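Local coordinates for protein glutathione S-transferase omega-like 2 (Saccharomyces cerevisiae, PDB 5LKB) that acts as a glutathione-dependent thiol transferase and dehydroascorbate reductase, and reacts with glutathionyl-(hydro)quinones, at residues P29-K32 / R37-L40; E275-T278 / Q282-E285; R324-Y327 / A332-Y335. One frame throughout, in Å; residues are numbered along the deposited sequence.

Overall arrangement
Contact 1 belongs to the thioredoxin-like domain, contacts 2 and 3 to the helical GST C-terminal domain. The centres of contacts 2 and 3 are 13 Å apart and the two share one hydrophobic cluster: Leu283 CD1 lies 3.9 Å from Leu326 CD2. Contact 1 is remote, its centre 30 Å from contact 2 and 29 Å from contact 3, with nearest atoms about 14 Å and about 11 Å apart. Helix 47-58, which follows the nucleophile Cys46, is touched by both contact 1 and contact 3: Leu40 of contact 1 packs on its Thr52 and Arg56, Phe333 of contact 3 on its Ile54. All three contacts lie away from the glutathione site itself.

Contact 1: P29-K32 / R37-L40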
# COMPACT_ATOMS: atom_id res chain seq x y z
N PRO A 29 -7.72 17.70 45.83
CA PRO A 29 -8.93 18.30 46.41
C PRO A 29 -10.18 17.85 45.75
O PRO A 29 -11.24 17.91 46.36
CB PRO A 29 -8.71 19.82 46.24
CG PRO A 29 -7.78 19.91 45.11
CD PRO A 29 -6.87 18.70 45.16
N ILE A 30 -10.13 17.38 44.50
CA ILE A 30 -11.34 17.18 43.72
C ILE A 30 -11.45 15.74 43.22
O ILE A 30 -12.50 15.11 43.36
CB ILE A 30 -11.45 18.20 42.55
CG1 ILE A 30 -11.56 19.64 43.07
CG2 ILE A 30 -12.69 17.87 41.67
CD1 ILE A 30 -12.77 19.89 44.01
N TYR A 31 -10.36 15.18 42.69
CA TYR A 31 -10.44 13.91 41.95
C TYR A 31 -9.69 12.87 42.76
O TYR A 31 -8.47 12.69 42.64
CB TYR A 31 -9.77 14.00 40.55
CG TYR A 31 -10.40 14.92 39.58
CD1 TYR A 31 -11.74 14.86 39.31
CD2 TYR A 31 -9.63 15.85 38.88
CE1 TYR A 31 -12.33 15.66 38.34
CE2 TYR A 31 -10.21 16.70 37.91
CZ TYR A 31 -11.57 16.61 37.64
OH TYR A 31 -12.17 17.40 36.70
N LYS A 32 -10.45 12.22 43.77
CA LYS A 32 -9.79 11.23 44.56
C LYS A 32 -10.09 9.82 44.03
O LYS A 32 -11.09 9.60 43.35
CB LYS A 32 -10.29 11.33 46.02
CG LYS A 32 -9.91 12.70 46.69
CD LYS A 32 -10.09 12.72 48.29
CE LYS A 32 -9.45 13.99 48.90
NZ LYS A 32 -10.23 15.08 48.42
N ARG A 37 -16.31 5.37 39.96
CA ARG A 37 -16.40 6.82 39.82
C ARG A 37 -15.92 7.32 38.45
O ARG A 37 -16.44 8.31 37.93
CB ARG A 37 -15.57 7.53 40.93
CG ARG A 37 -15.54 9.05 40.78
CD ARG A 37 -14.92 9.74 41.99
NE ARG A 37 -14.85 11.14 41.65
CZ ARG A 37 -14.38 12.09 42.46
NH1 ARG A 37 -13.88 11.77 43.65
NH2 ARG A 37 -14.36 13.36 42.05
N TYR A 38 -14.86 6.70 37.91
CA TYR A 38 -14.27 7.15 36.65
C TYR A 38 -14.60 6.20 35.51
O TYR A 38 -14.83 5.00 35.71
CB TYR A 38 -12.76 7.32 36.83
CG TYR A 38 -12.41 8.30 37.96
CD1 TYR A 38 -12.42 9.67 37.76
CD2 TYR A 38 -12.07 7.82 39.20
CE1 TYR A 38 -12.15 10.56 38.80
CE2 TYR A 38 -11.82 8.70 40.24
CZ TYR A 38 -11.82 10.06 40.02
OH TYR A 38 -11.55 11.01 41.03
N TRP A 39 -14.55 6.75 34.30
CA TRP A 39 -14.93 6.04 33.09
C TRP A 39 -13.91 6.39 32.01
O TRP A 39 -13.33 7.47 32.00
CB TRP A 39 -16.31 6.47 32.59
CG TRP A 39 -17.06 5.33 31.95
CD1 TRP A 39 -17.27 5.11 30.64
CD2 TRP A 39 -17.70 4.28 32.65
NE1 TRP A 39 -18.00 3.96 30.46
CE2 TRP A 39 -18.29 3.44 31.70
CE3 TRP A 39 -17.85 3.97 33.99
CZ2 TRP A 39 -19.02 2.32 32.07
CZ3 TRP A 39 -18.54 2.88 34.34
CH2 TRP A 39 -19.12 2.04 33.38
N LEU A 40 -13.68 5.44 31.13
CA LEU A 40 -12.71 5.58 30.06
C LEU A 40 -13.49 5.42 28.76
O LEU A 40 -13.96 4.31 28.45
CB LEU A 40 -11.60 4.53 30.22
CG LEU A 40 -10.50 4.63 29.16
CD1 LEU A 40 -9.76 6.02 29.35
CD2 LEU A 40 -9.54 3.50 29.31
O HOH W 1 -13.51 13.52 45.84
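Arg37 reaches from just before strand 38-42 into the loop around Ile30, Tyr31 and Lys32. Its CB heads toward the loop, and CG, set anti to the backbone N (chi1 176°), lies 3.8 Å above the centre of the Tyr38 ring. The extended chain then takes CD past Lys32 O and brings NE to a salt bridge with Asp163 of the adjacent strand. CZ comes 3.7 Å from Ile30 O, and the two terminal nitrogens then part. NH2 donates to Ile30 O at 2.9 Å with an N-H...O angle of 150°, the donor being tilted moderately from the carbonyl plane. NH1 donates to a water at 2.8 Å, and that water donates in turn to Ile30 O, so one carbonyl receives the guanidinium both directly and through a bridge. Glu165 adds a weak, long ion pair to NH1.

Tyr38 runs beside the arginine. Its hydroxyl stands over the centre of the Arg37 guanidinium, 3.3 Å above the plane. From well above the carbonyl plane, Tyr38 OH donates to Lys32 O at 2.8 Å. Tyr38 OH also touches Tyr31 CB at 3.5 Å. The Tyr31 and Arg37 side chains cross at about a right angle; Tyr31 CD1 meets Tyr38 CE1 at 4.3 Å, while the Tyr31 hydroxyl is hydrogen-bonded to Thr168.

Two side chains thus hold carbonyls of a loop that lacks regular secondary structure, and the acidic partners of Arg37 probably keep its charge balanced and its guanidinium fixed in rotation. The contact fastens the N-terminal loop to the entry of strand 38-42, an inner strand of the mixed four-stranded sheet whose order 2-1-3-4 marks the thioredoxin-like fold of GSTs.

Contact 2: E275-T278 / Q282-E285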
# COMPACT_ATOMS: atom_id res chain seq x y z
N GLU A 275 12.46 -11.39 27.98
CA GLU A 275 13.20 -10.18 28.24
C GLU A 275 13.34 -9.29 27.02
O GLU A 275 14.12 -8.34 27.04
CB GLU A 275 14.58 -10.55 28.82
CG GLU A 275 14.44 -11.07 30.28
CD GLU A 275 15.61 -11.99 30.70
OE1 GLU A 275 15.37 -13.05 31.36
OE2 GLU A 275 16.75 -11.65 30.35
N PHE A 276 12.58 -9.57 25.96
CA PHE A 276 12.81 -8.90 24.65
C PHE A 276 11.89 -7.67 24.54
O PHE A 276 10.79 -7.76 24.03
CB PHE A 276 12.60 -9.89 23.52
CG PHE A 276 12.92 -9.34 22.16
CD1 PHE A 276 14.13 -8.70 21.89
CD2 PHE A 276 12.02 -9.51 21.13
CE1 PHE A 276 14.41 -8.18 20.61
CE2 PHE A 276 12.30 -9.03 19.86
CZ PHE A 276 13.50 -8.38 19.58
N PHE A 277 12.35 -6.52 25.05
CA PHE A 277 11.58 -5.28 25.15
C PHE A 277 12.44 -4.08 24.76
O PHE A 277 13.66 -4.16 24.66
CB PHE A 277 11.01 -5.07 26.58
CG PHE A 277 10.18 -6.23 27.06
CD1 PHE A 277 8.87 -6.36 26.64
CD2 PHE A 277 10.71 -7.19 27.91
CE1 PHE A 277 8.10 -7.40 27.06
CE2 PHE A 277 9.93 -8.24 28.32
CZ PHE A 277 8.61 -8.35 27.88
N THR A 278 11.76 -2.98 24.47
CA THR A 278 12.45 -1.80 23.93
C THR A 278 13.39 -1.17 24.95
O THR A 278 14.49 -0.72 24.60
CB THR A 278 11.48 -0.73 23.41
OG1 THR A 278 10.48 -0.41 24.39
CG2 THR A 278 10.81 -1.22 22.09
N GLN A 282 12.26 -5.70 30.78
CA GLN A 282 10.88 -5.97 31.17
C GLN A 282 9.93 -5.10 30.34
O GLN A 282 10.32 -4.07 29.78
CB GLN A 282 10.67 -5.63 32.67
CG GLN A 282 10.86 -4.15 32.90
CD GLN A 282 10.51 -3.66 34.29
OE1 GLN A 282 11.37 -3.58 35.14
NE2 GLN A 282 9.25 -3.25 34.49
N LEU A 283 8.65 -5.51 30.34
CA LEU A 283 7.60 -4.73 29.71
C LEU A 283 7.42 -3.40 30.42
O LEU A 283 7.28 -3.33 31.64
CB LEU A 283 6.31 -5.51 29.73
CG LEU A 283 5.03 -4.88 29.16
CD1 LEU A 283 5.14 -4.89 27.68
CD2 LEU A 283 3.75 -5.59 29.61
N THR A 284 7.44 -2.34 29.66
CA THR A 284 7.23 -0.99 30.12
C THR A 284 6.27 -0.24 29.22
O THR A 284 5.89 -0.69 28.11
CB THR A 284 8.53 -0.19 30.22
OG1 THR A 284 8.92 0.28 28.91
CG2 THR A 284 9.66 -0.99 30.91
N GLU A 285 5.91 0.94 29.69
CA GLU A 285 5.13 1.90 28.94
C GLU A 285 5.71 2.18 27.55
O GLU A 285 4.96 2.48 26.61
CB GLU A 285 5.12 3.21 29.72
CG GLU A 285 4.45 4.32 29.04
CD GLU A 285 4.56 5.62 29.85
OE1 GLU A 285 5.32 6.52 29.44
OE2 GLU A 285 3.85 5.71 30.87
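Phe277 and Leu283 bring the two backbones closest, their CA atoms 6.1 Å apart, where the irregular chain after helix 269-273 doubles back before helix 285-304. This turn leads into the Thr-X-X-Asp N-capping box found in GST C-terminal domains: Thr284 is the N-cap, its OG1 accepting from Ala286 N, while Asp287 OD2 accepts from Thr284 N. The other oxygen of Asp287 is hydrogen-bonded to Thr278 OG1, which ties the earlier arm to the same helix start.

Between the arms lies the Phe277 ring, with CG anti to the carbonyl carbon (chi1 -55°) and the ring directed at the returning backbone. One face is laid against the Gln282-Leu283 peptide. Leu283 N stands 3.4 Å above the ring plane, over its centre, and Gln282 C lies nearer the rim, 3.3 Å from CD2 of Phe277. Leu283 extends this cover with its CB, an off-centre CH-pi contact 4.2 Å from the centroid of the Phe277 ring; its CD1 drops past the rim, beside Phe277 CE1. An alanine in place of Phe277 would take away this flat support, and the Gln282-Leu283 peptide and the Leu283 side chain would probably be left over a gap and freer to shift.

Gln282 CB points away from segment 275-278, and its NE2 offers a weak bond of 3.5 Å to the carbonyl of its neighbour, Leu283 O. At the root of the aromatic side chain, Phe277 CB sits 3.4 Å from Gln282 O.

Contact 3: R324-Y327 / A332-Y335; sequences RNLY and AFRY
The Tyr327 ring carries the methylene CG of Arg334 on one face, and the Phe333 ring carries Leu326 CB on one of its own. Both are CH-pi contacts: Arg334 CG is 4.1 Å from the Tyr327 centroid, 25° off the normal, and Leu326 CB is 4.2 Å from the Phe333 centroid, nearer the ring normal (14°). Tyr291 of helix 285-304 meets Phe333 edge to face. The guanidinium of Arg334 has Tyr335 OH 3.4 Å above its centre, while the Tyr335 ring is itself covered by Arg334 CG, so this methylene lies between two tyrosine rings.

With CG of Tyr327 anti to the backbone N (chi1 177°), a side chain that leaves the helix away from segment 332-335 brings its ring back to Arg334. The extended arginine crosses obliquely, setting CG over the ring, 3.7 Å from Tyr327 CZ, and carrying CD and NE out past its rim.

In the helical GST C-terminal domain, these CH-pi pairs join the end of helix 317-329 to the short helix 331-334, as do backbone carbonyls: Tyr327 O lies 3.1 Å from Arg334 CB, and Leu326 O abuts Phe333 CB. Phe333 also reaches Ile54 of helix 47-58. A water that accepts from Arg334 NE lies 2.7 Å from Tyr327 OH, consistent with a polar end that stays hydrated while Arg334 CG packs on the Tyr327 ring.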
# COMPACT_ATOMS: atom_id res chain seq x y z
N ARG A 324 4.83 -9.28 17.44
CA ARG A 324 4.12 -10.54 17.47
C ARG A 324 4.18 -11.16 18.86
O ARG A 324 3.17 -11.73 19.31
CB ARG A 324 4.69 -11.52 16.43
CG ARG A 324 4.24 -11.13 15.04
CD ARG A 324 4.81 -12.11 14.03
NE ARG A 324 6.27 -12.07 13.97
CZ ARG A 324 7.00 -13.02 13.41
NH1 ARG A 324 6.42 -14.08 12.90
NH2 ARG A 324 8.33 -12.92 13.39
N ASN A 325 5.32 -11.03 19.55
CA ASN A 325 5.39 -11.55 20.92
C ASN A 325 4.36 -10.85 21.81
O ASN A 325 3.63 -11.50 22.58
CB ASN A 325 6.79 -11.37 21.51
CG ASN A 325 6.90 -11.89 22.95
OD1 ASN A 325 6.50 -13.01 23.22
ND2 ASN A 325 7.46 -11.09 23.82
N LEU A 326 4.25 -9.52 21.70
CA LEU A 326 3.27 -8.78 22.50
C LEU A 326 1.85 -9.18 22.13
O LEU A 326 1.02 -9.46 23.01
CB LEU A 326 3.49 -7.28 22.39
CG LEU A 326 4.81 -6.76 22.92
CD1 LEU A 326 4.96 -5.31 22.65
CD2 LEU A 326 4.96 -7.03 24.43
N TYR A 327 1.55 -9.20 20.84
CA TYR A 327 0.18 -9.48 20.44
C TYR A 327 -0.24 -10.87 20.86
O TYR A 327 -1.31 -11.04 21.43
CB TYR A 327 0.08 -9.34 18.90
CG TYR A 327 -1.32 -9.71 18.39
CD1 TYR A 327 -2.31 -8.75 18.30
CD2 TYR A 327 -1.66 -11.02 18.05
CE1 TYR A 327 -3.57 -9.04 17.92
CE2 TYR A 327 -2.91 -11.31 17.63
CZ TYR A 327 -3.87 -10.34 17.60
OH TYR A 327 -5.12 -10.61 17.15
N ALA A 332 -3.55 -8.60 27.27
CA ALA A 332 -3.88 -7.17 27.33
C ALA A 332 -3.72 -6.50 25.98
O ALA A 332 -4.39 -5.50 25.72
CB ALA A 332 -2.99 -6.43 28.32
N PHE A 333 -2.79 -7.02 25.17
CA PHE A 333 -2.55 -6.53 23.82
C PHE A 333 -3.53 -7.17 22.82
O PHE A 333 -4.31 -6.46 22.17
CB PHE A 333 -1.09 -6.78 23.45
CG PHE A 333 -0.09 -5.93 24.21
CD1 PHE A 333 0.30 -6.28 25.51
CD2 PHE A 333 0.46 -4.79 23.67
CE1 PHE A 333 1.27 -5.52 26.20
CE2 PHE A 333 1.43 -4.05 24.36
CZ PHE A 333 1.81 -4.40 25.66
N ARG A 334 -3.55 -8.51 22.76
CA ARG A 334 -4.38 -9.17 21.75
C ARG A 334 -5.83 -8.72 21.85
O ARG A 334 -6.48 -8.40 20.85
CB ARG A 334 -4.32 -10.68 21.96
CG ARG A 334 -5.02 -11.46 20.94
CD ARG A 334 -4.66 -12.89 21.30
NE ARG A 334 -5.21 -13.89 20.41
CZ ARG A 334 -4.88 -15.18 20.47
NH1 ARG A 334 -4.00 -15.64 21.39
NH2 ARG A 334 -5.41 -16.03 19.63
N TYR A 335 -6.38 -8.74 23.08
CA TYR A 335 -7.83 -8.60 23.24
C TYR A 335 -8.28 -7.17 23.36
O TYR A 335 -9.49 -6.91 23.46
CB TYR A 335 -8.35 -9.50 24.38
CG TYR A 335 -8.11 -10.96 24.04
CD1 TYR A 335 -8.78 -11.56 23.00
CD2 TYR A 335 -7.16 -11.69 24.70
CE1 TYR A 335 -8.55 -12.92 22.64
CE2 TYR A 335 -6.91 -13.04 24.34
CZ TYR A 335 -7.61 -13.62 23.30
OH TYR A 335 -7.41 -14.93 22.91
O HOH W 2 -6.22 -12.86 18.08